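Local coordinates for protein MtN3/saliva family (PDB 4RNG) that probably carries sugars across the membrane as a SemiSWEET, a small bacterial homologue of the SWEET transporters that works as a dimer, at the interface of chains A and B. Sequence-based numbering; all coordinates share one arbitrary frame. Chains: chain A/B, MtN3/saliva family.

Contact 1: the interface of chains A and B. Residues chain A 22-23, 25-26, 43-44; chain B 38-40, 43-44.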
# COMPACT_ATOMS: atom_id res chain seq x y z
N ALA A 22 5.91 1.58 -6.42
CA ALA A 22 4.55 1.56 -6.94
C ALA A 22 3.78 2.82 -6.55
O ALA A 22 2.84 3.20 -7.24
CB ALA A 22 3.83 0.32 -6.47
N LEU A 23 4.16 3.46 -5.45
CA LEU A 23 3.49 4.69 -5.06
C LEU A 23 3.84 5.88 -5.97
O LEU A 23 3.05 6.81 -6.13
CB LEU A 23 3.84 5.03 -3.62
CG LEU A 23 3.30 4.03 -2.60
CD1 LEU A 23 4.06 4.18 -1.30
CD2 LEU A 23 1.83 4.29 -2.39
N PRO A 25 4.03 6.34 -9.38
CA PRO A 25 3.13 6.76 -10.46
C PRO A 25 1.89 7.55 -10.02
O PRO A 25 1.44 8.40 -10.78
CB PRO A 25 2.71 5.43 -11.10
CG PRO A 25 3.84 4.54 -10.85
CD PRO A 25 4.38 4.92 -9.49
N GLN A 26 1.36 7.33 -8.83
CA GLN A 26 0.19 8.08 -8.40
C GLN A 26 0.52 9.55 -8.18
O GLN A 26 -0.26 10.43 -8.53
CB GLN A 26 -0.43 7.49 -7.13
CG GLN A 26 -1.71 8.20 -6.70
CD GLN A 26 -2.81 8.08 -7.73
OE1 GLN A 26 -3.51 7.07 -7.79
NE2 GLN A 26 -2.92 9.09 -8.58
N MET A 43 -7.81 7.14 2.15
CA MET A 43 -6.94 5.97 1.93
C MET A 43 -5.48 6.26 2.28
O MET A 43 -4.84 5.45 2.94
CB MET A 43 -7.01 5.46 0.48
CG MET A 43 -5.90 4.42 0.17
SD MET A 43 -5.79 3.84 -1.55
CE MET A 43 -4.15 3.12 -1.59
N PHE A 44 -4.96 7.41 1.85
CA PHE A 44 -3.54 7.69 2.07
C PHE A 44 -3.23 8.14 3.49
O PHE A 44 -2.17 7.80 4.04
CB PHE A 44 -3.06 8.71 1.06
CG PHE A 44 -2.89 8.12 -0.28
CD1 PHE A 44 -1.82 7.30 -0.54
CD2 PHE A 44 -3.84 8.33 -1.26
CE1 PHE A 44 -1.68 6.72 -1.75
CE2 PHE A 44 -3.71 7.75 -2.49
CZ PHE A 44 -2.62 6.94 -2.74
N ASP B 38 -8.73 9.80 -12.28
CA ASP B 38 -7.54 10.36 -11.63
C ASP B 38 -6.73 9.31 -10.86
O ASP B 38 -5.58 9.56 -10.51
CB ASP B 38 -7.93 11.49 -10.68
CG ASP B 38 -8.70 12.60 -11.39
OD1 ASP B 38 -8.28 12.99 -12.49
OD2 ASP B 38 -9.73 13.06 -10.84
N VAL B 39 -7.33 8.16 -10.60
CA VAL B 39 -6.67 7.07 -9.88
C VAL B 39 -5.60 6.41 -10.75
O VAL B 39 -5.83 6.19 -11.94
CB VAL B 39 -7.68 6.01 -9.44
CG1 VAL B 39 -6.99 4.94 -8.66
CG2 VAL B 39 -8.78 6.64 -8.59
N SER B 40 -4.45 6.08 -10.18
CA SER B 40 -3.38 5.53 -11.01
C SER B 40 -3.44 4.02 -11.11
O SER B 40 -3.29 3.32 -10.12
CB SER B 40 -2.01 5.92 -10.48
OG SER B 40 -0.99 5.19 -11.15
N MET B 43 0.06 2.24 -10.32
CA MET B 43 0.30 2.08 -8.90
C MET B 43 -0.32 0.79 -8.38
O MET B 43 0.32 0.04 -7.63
CB MET B 43 -0.25 3.29 -8.11
CG MET B 43 -0.24 3.03 -6.61
SD MET B 43 -0.98 4.31 -5.60
CE MET B 43 -1.21 3.40 -4.07
N PHE B 44 -1.57 0.52 -8.75
CA PHE B 44 -2.23 -0.65 -8.20
C PHE B 44 -1.76 -1.93 -8.88
O PHE B 44 -1.68 -2.98 -8.24
CB PHE B 44 -3.74 -0.51 -8.28
CG PHE B 44 -4.30 0.40 -7.22
CD1 PHE B 44 -4.40 -0.03 -5.91
CD2 PHE B 44 -4.67 1.70 -7.53
CE1 PHE B 44 -4.89 0.81 -4.94
CE2 PHE B 44 -5.16 2.54 -6.56
CZ PHE B 44 -5.28 2.09 -5.26

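Contact 2: the interface of chains A and B. Residues chain A 29, 35-39; chain B 35-39.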
# COMPACT_ATOMS: atom_id res chain seq x y z
N LYS A 29 1.09 11.13 -11.67
CA LYS A 29 -0.18 11.27 -12.40
C LYS A 29 -0.92 12.53 -11.94
O LYS A 29 -1.43 13.29 -12.76
CB LYS A 29 -1.07 10.01 -12.23
CG LYS A 29 -2.35 9.98 -13.10
CD LYS A 29 -3.17 8.73 -12.84
CE LYS A 29 -4.48 8.73 -13.60
NZ LYS A 29 -4.37 8.18 -14.97
N SER A 35 -4.78 16.90 -11.49
CA SER A 35 -6.07 16.57 -10.92
C SER A 35 -6.00 15.32 -10.06
O SER A 35 -5.34 14.35 -10.41
CB SER A 35 -7.12 16.41 -12.02
OG SER A 35 -6.91 15.21 -12.70
N ALA A 36 -6.73 15.36 -8.96
CA ALA A 36 -6.70 14.28 -7.99
C ALA A 36 -8.08 14.04 -7.41
O ALA A 36 -8.20 13.52 -6.30
CB ALA A 36 -5.72 14.63 -6.87
N ARG A 37 -9.12 14.39 -8.16
CA ARG A 37 -10.50 14.28 -7.69
C ARG A 37 -10.85 12.85 -7.23
O ARG A 37 -11.31 12.66 -6.11
CB ARG A 37 -11.48 14.69 -8.79
CG ARG A 37 -12.93 14.35 -8.48
CD ARG A 37 -13.92 14.74 -9.58
NE ARG A 37 -14.04 16.17 -9.83
CZ ARG A 37 -14.77 16.68 -10.82
NH1 ARG A 37 -15.46 15.89 -11.64
NH2 ARG A 37 -14.83 18.00 -10.98
N ASP A 38 -10.54 11.85 -8.04
CA ASP A 38 -11.01 10.50 -7.76
C ASP A 38 -10.16 9.81 -6.71
O ASP A 38 -10.56 8.80 -6.14
CB ASP A 38 -11.01 9.65 -9.03
CG ASP A 38 -11.79 10.27 -10.15
OD1 ASP A 38 -12.91 10.77 -9.89
OD2 ASP A 38 -11.27 10.27 -11.29
N VAL A 39 -8.98 10.36 -6.45
CA VAL A 39 -8.05 9.79 -5.49
C VAL A 39 -8.61 10.01 -4.11
O VAL A 39 -9.12 11.10 -3.81
CB VAL A 39 -6.63 10.42 -5.63
CG1 VAL A 39 -5.68 9.89 -4.60
CG2 VAL A 39 -6.07 10.18 -7.02
N SER B 35 -16.36 6.67 -11.14
CA SER B 35 -15.29 7.27 -11.92
C SER B 35 -13.94 7.06 -11.24
O SER B 35 -13.85 7.11 -10.02
CB SER B 35 -15.54 8.77 -12.13
OG SER B 35 -15.30 9.48 -10.94
N ALA B 36 -12.90 6.80 -12.02
CA ALA B 36 -11.58 6.59 -11.44
C ALA B 36 -10.52 7.17 -12.36
O ALA B 36 -9.37 6.73 -12.36
CB ALA B 36 -11.33 5.09 -11.16
N ARG B 37 -10.89 8.19 -13.11
CA ARG B 37 -9.99 8.78 -14.08
C ARG B 37 -8.67 9.17 -13.44
O ARG B 37 -7.62 8.86 -13.99
CB ARG B 37 -10.64 10.00 -14.75
CG ARG B 37 -9.65 11.03 -15.30
CD ARG B 37 -10.01 11.67 -16.66
NE ARG B 37 -9.92 10.76 -17.81
CZ ARG B 37 -10.29 11.08 -19.05
NH1 ARG B 37 -10.81 12.28 -19.31
NH2 ARG B 37 -10.15 10.19 -20.03
N ASP B 38 -8.73 9.80 -12.28
CA ASP B 38 -7.54 10.36 -11.63
C ASP B 38 -6.73 9.31 -10.86
O ASP B 38 -5.58 9.56 -10.51
CB ASP B 38 -7.93 11.49 -10.68
CG ASP B 38 -8.70 12.60 -11.39
OD1 ASP B 38 -8.28 12.99 -12.49
OD2 ASP B 38 -9.73 13.06 -10.84
N VAL B 39 -7.33 8.16 -10.60
CA VAL B 39 -6.67 7.07 -9.88
C VAL B 39 -5.60 6.41 -10.75
O VAL B 39 -5.83 6.19 -11.94
CB VAL B 39 -7.68 6.01 -9.44
CG1 VAL B 39 -6.99 4.94 -8.66
CG2 VAL B 39 -8.78 6.64 -8.59

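Contact 3: the interface of chains A and B. Residues chain A 12, 15-16, 18-19, 65, 69; chain B 50-51, 53-54.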
# COMPACT_ATOMS: atom_id res chain seq x y z
N GLY A 12 12.16 -10.03 0.42
CA GLY A 12 11.71 -8.85 1.13
C GLY A 12 12.11 -7.58 0.43
O GLY A 12 11.31 -6.68 0.22
N ALA A 15 10.24 -7.29 -2.82
CA ALA A 15 8.90 -6.84 -2.49
C ALA A 15 8.86 -5.37 -2.12
O ALA A 15 8.01 -4.61 -2.60
CB ALA A 15 8.31 -7.67 -1.35
N GLY A 16 9.79 -4.97 -1.25
CA GLY A 16 9.82 -3.61 -0.75
C GLY A 16 10.14 -2.62 -1.85
O GLY A 16 9.57 -1.53 -1.88
N ILE A 18 9.40 -3.14 -4.99
CA ILE A 18 8.24 -3.04 -5.84
C ILE A 18 7.13 -2.19 -5.20
O ILE A 18 6.67 -1.23 -5.81
CB ILE A 18 7.68 -4.43 -6.19
CG1 ILE A 18 8.68 -5.18 -7.06
CG2 ILE A 18 6.35 -4.32 -6.95
CD1 ILE A 18 8.18 -6.50 -7.48
N THR A 19 6.75 -2.47 -3.96
CA THR A 19 5.61 -1.74 -3.40
C THR A 19 5.95 -0.29 -3.11
O THR A 19 5.09 0.58 -3.23
CB THR A 19 5.05 -2.39 -2.12
OG1 THR A 19 6.07 -2.47 -1.12
CG2 THR A 19 4.51 -3.77 -2.44
N PRO A 65 14.25 -5.25 5.77
CA PRO A 65 13.42 -4.89 4.61
C PRO A 65 12.08 -4.28 4.99
O PRO A 65 11.62 -3.39 4.29
CB PRO A 65 13.22 -6.23 3.90
CG PRO A 65 14.45 -6.98 4.20
CD PRO A 65 14.77 -6.62 5.64
N ALA A 69 11.66 -0.33 3.75
CA ALA A 69 10.61 -0.16 2.74
C ALA A 69 9.53 0.79 3.25
O ALA A 69 9.02 1.64 2.50
CB ALA A 69 10.00 -1.47 2.38
N GLY B 50 3.91 -6.60 -5.91
CA GLY B 50 4.75 -6.40 -4.75
C GLY B 50 4.13 -7.06 -3.54
O GLY B 50 4.79 -7.80 -2.82
N ILE B 51 2.84 -6.84 -3.37
CA ILE B 51 2.08 -7.41 -2.27
C ILE B 51 2.06 -8.93 -2.30
O ILE B 51 2.14 -9.58 -1.25
CB ILE B 51 0.63 -6.87 -2.28
CG1 ILE B 51 0.61 -5.46 -1.72
CG2 ILE B 51 -0.30 -7.74 -1.44
CD1 ILE B 51 -0.75 -4.89 -1.62
N LEU B 53 4.55 -10.67 -3.47
CA LEU B 53 5.89 -10.97 -2.95
C LEU B 53 6.01 -10.75 -1.44
O LEU B 53 6.70 -11.50 -0.77
CB LEU B 53 6.94 -10.13 -3.68
CG LEU B 53 7.35 -10.66 -5.04
CD1 LEU B 53 8.43 -9.78 -5.66
CD2 LEU B 53 7.88 -12.05 -4.83
N TRP B 54 5.35 -9.73 -0.90
CA TRP B 54 5.32 -9.55 0.54
C TRP B 54 4.66 -10.76 1.21
O TRP B 54 5.07 -11.19 2.29
CB TRP B 54 4.55 -8.28 0.91
CG TRP B 54 5.36 -7.05 0.83
CD1 TRP B 54 5.15 -5.98 0.02
CD2 TRP B 54 6.53 -6.74 1.60
NE1 TRP B 54 6.10 -5.02 0.23
CE2 TRP B 54 6.98 -5.47 1.21
CE3 TRP B 54 7.24 -7.42 2.60
CZ2 TRP B 54 8.09 -4.85 1.76
CZ3 TRP B 54 8.36 -6.82 3.15
CH2 TRP B 54 8.77 -5.54 2.73

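Contact 1: the interface of chains A and B
The carboxamide of A:Gln26 reads the backbone of chain B where the loop before helix 41-60 comes past. Its carbonyl oxygen OE1 accepts a firm hydrogen bond from the amide N of B:Ser40 at 2.8 Å, the donor tilted 29° from the carbonyl plane. The amide nitrogen NE2 adds a weak one, 3.3 Å long, to the carbonyl O of B:Asp38, and together they probably limit rotation of the carboxamide. A:Gln26 gets there with CG anti to the backbone N (chi1 -177°) and a bend at chi2.

Beside this polar pair, the chain of B:Met43 runs extended past the A:Gln26 stem, its sulphur SD 3.6 Å from CB of A:Gln26. The methyl CE goes on to meet CD2 of A:Leu23 at 3.6 Å. The same methyl comes tip to tip with CE of A:Met43, 3.9 Å away, and each methyl also faces the ring tip CZ of the partner's Phe44.

Further out, OG of B:Ser40 accepts a hydrogen bond from the backbone N of B:Met43 at 3.2 Å, as an N-cap of helix 41-60. In the fold, the patch brings together the break at A:Leu23, the start of helix 24-33 and helix 41-60 of both chains, which meet at the methionine tips.

Contact 2: the interface of chains A and B
Two copies of the same loop meet here about the two-fold axis, in a polar interface that ties the subunits together at one end of the dimer. A:Asp38 and B:Asp38 reach across reciprocally, each carboxylate accepting from the other's backbone N. OD2 of A:Asp38 takes the amide N-H of B:Asp38 at 2.8 Å through its anti lone pair, the bond nearly straight at 169°. The return bond, from N of A:Asp38 to OD2 of B:Asp38, is longer at 3.2 Å and uses the same kind of lone pair.

The other oxygen of each carboxylate accepts a hydrogen bond from a serine hydroxyl. OG of A:Ser35 donates to OD1 of B:Asp38 at 2.6 Å. Its twin, OG of B:Ser35, donates to OD1 of A:Asp38 at 2.9 Å. Each hydroxyl comes in from above the carboxylate plane, and bonding at both oxygens should restrain the carboxylate's rotation. The two side chains cross at about a right angle, their carboxylate planes turned 20° apart. Their OD2 atoms lie 3.2 Å from each other, two acceptors side by side, which may mean some repulsion or a shared proton.

Around this core, CG2 of B:Val39 packs on CB of A:Asp38 at 3.8 Å. A:Lys29 stretches alongside the chain B loop and bends at chi4, which brings NZ to 3.5 Å from the carbonyl O of B:Arg37. For the protein, the reciprocal bonds hold the loops between helices 24-33 and 41-60 together, which probably helps keep the path closed at this end in the state seen.

Contact 3: the interface of chains A and B
In a SemiSWEET, a member of the PQ-loop family, B:Trp54 of helix 41-60 lays its indole against helix 7-22 of chain A.

Hydrogen bonding is concentrated on one hydroxyl. The indole NE1 of B:Trp54 gives its N-H to OG1 of A:Thr19 at 2.9 Å, almost straight at 174° and with the oxygen in the ring plane. That hydroxyl sits between the backbone N and the carbonyl carbon (chi1 58°), from where it also donates to the carbonyl O of A:Ala15, one turn back, at 3.2 Å. OG1 thus accepts from one chain and donates within its own, which fixes its orientation.

Contact over the ring face comes from A:Ala15: its methyl CB stands 3.5 Å from the centroid of the five-membered ring as a CH-pi contact and also covers the six-membered ring. On the same face, CA of A:Gly16 comes within 3.3 Å of CZ2.

At the ring edge lie CB of A:Ala69, near the plane, and the in-plane carbonyl O of A:Pro65.

In the remaining apolar packing, CG2 of A:Thr19 meets CD1 of B:Trp54 at 3.4 Å and CA of B:Gly50 at 3.5 Å. A:Ile18 presses its CG2 to within 3.4 Å of the same glycine CA. Its CD1 meets CD1 of B:Leu53 at 3.8 Å, the two side chains crossing at about a right angle.

The three contacts run along the length of the dimer. The C-alpha centres of contacts 1 and 2 are about 9 Å apart; they share B:Asp38 and B:Val39, and helix 24-33 of chain A serves both through A:Gln26 and A:Lys29. Contact 3 lies about 16 Å from contact 1 and 25 Å from contact 2, towards the opposite end. Helix 41-60 of chain B links contacts 1 and 3, and helix 7-22 of chain A supplies residues to both. A shift in the paired loops could be passed along these helices, as would suit alternating access, although one structure does not show the movement.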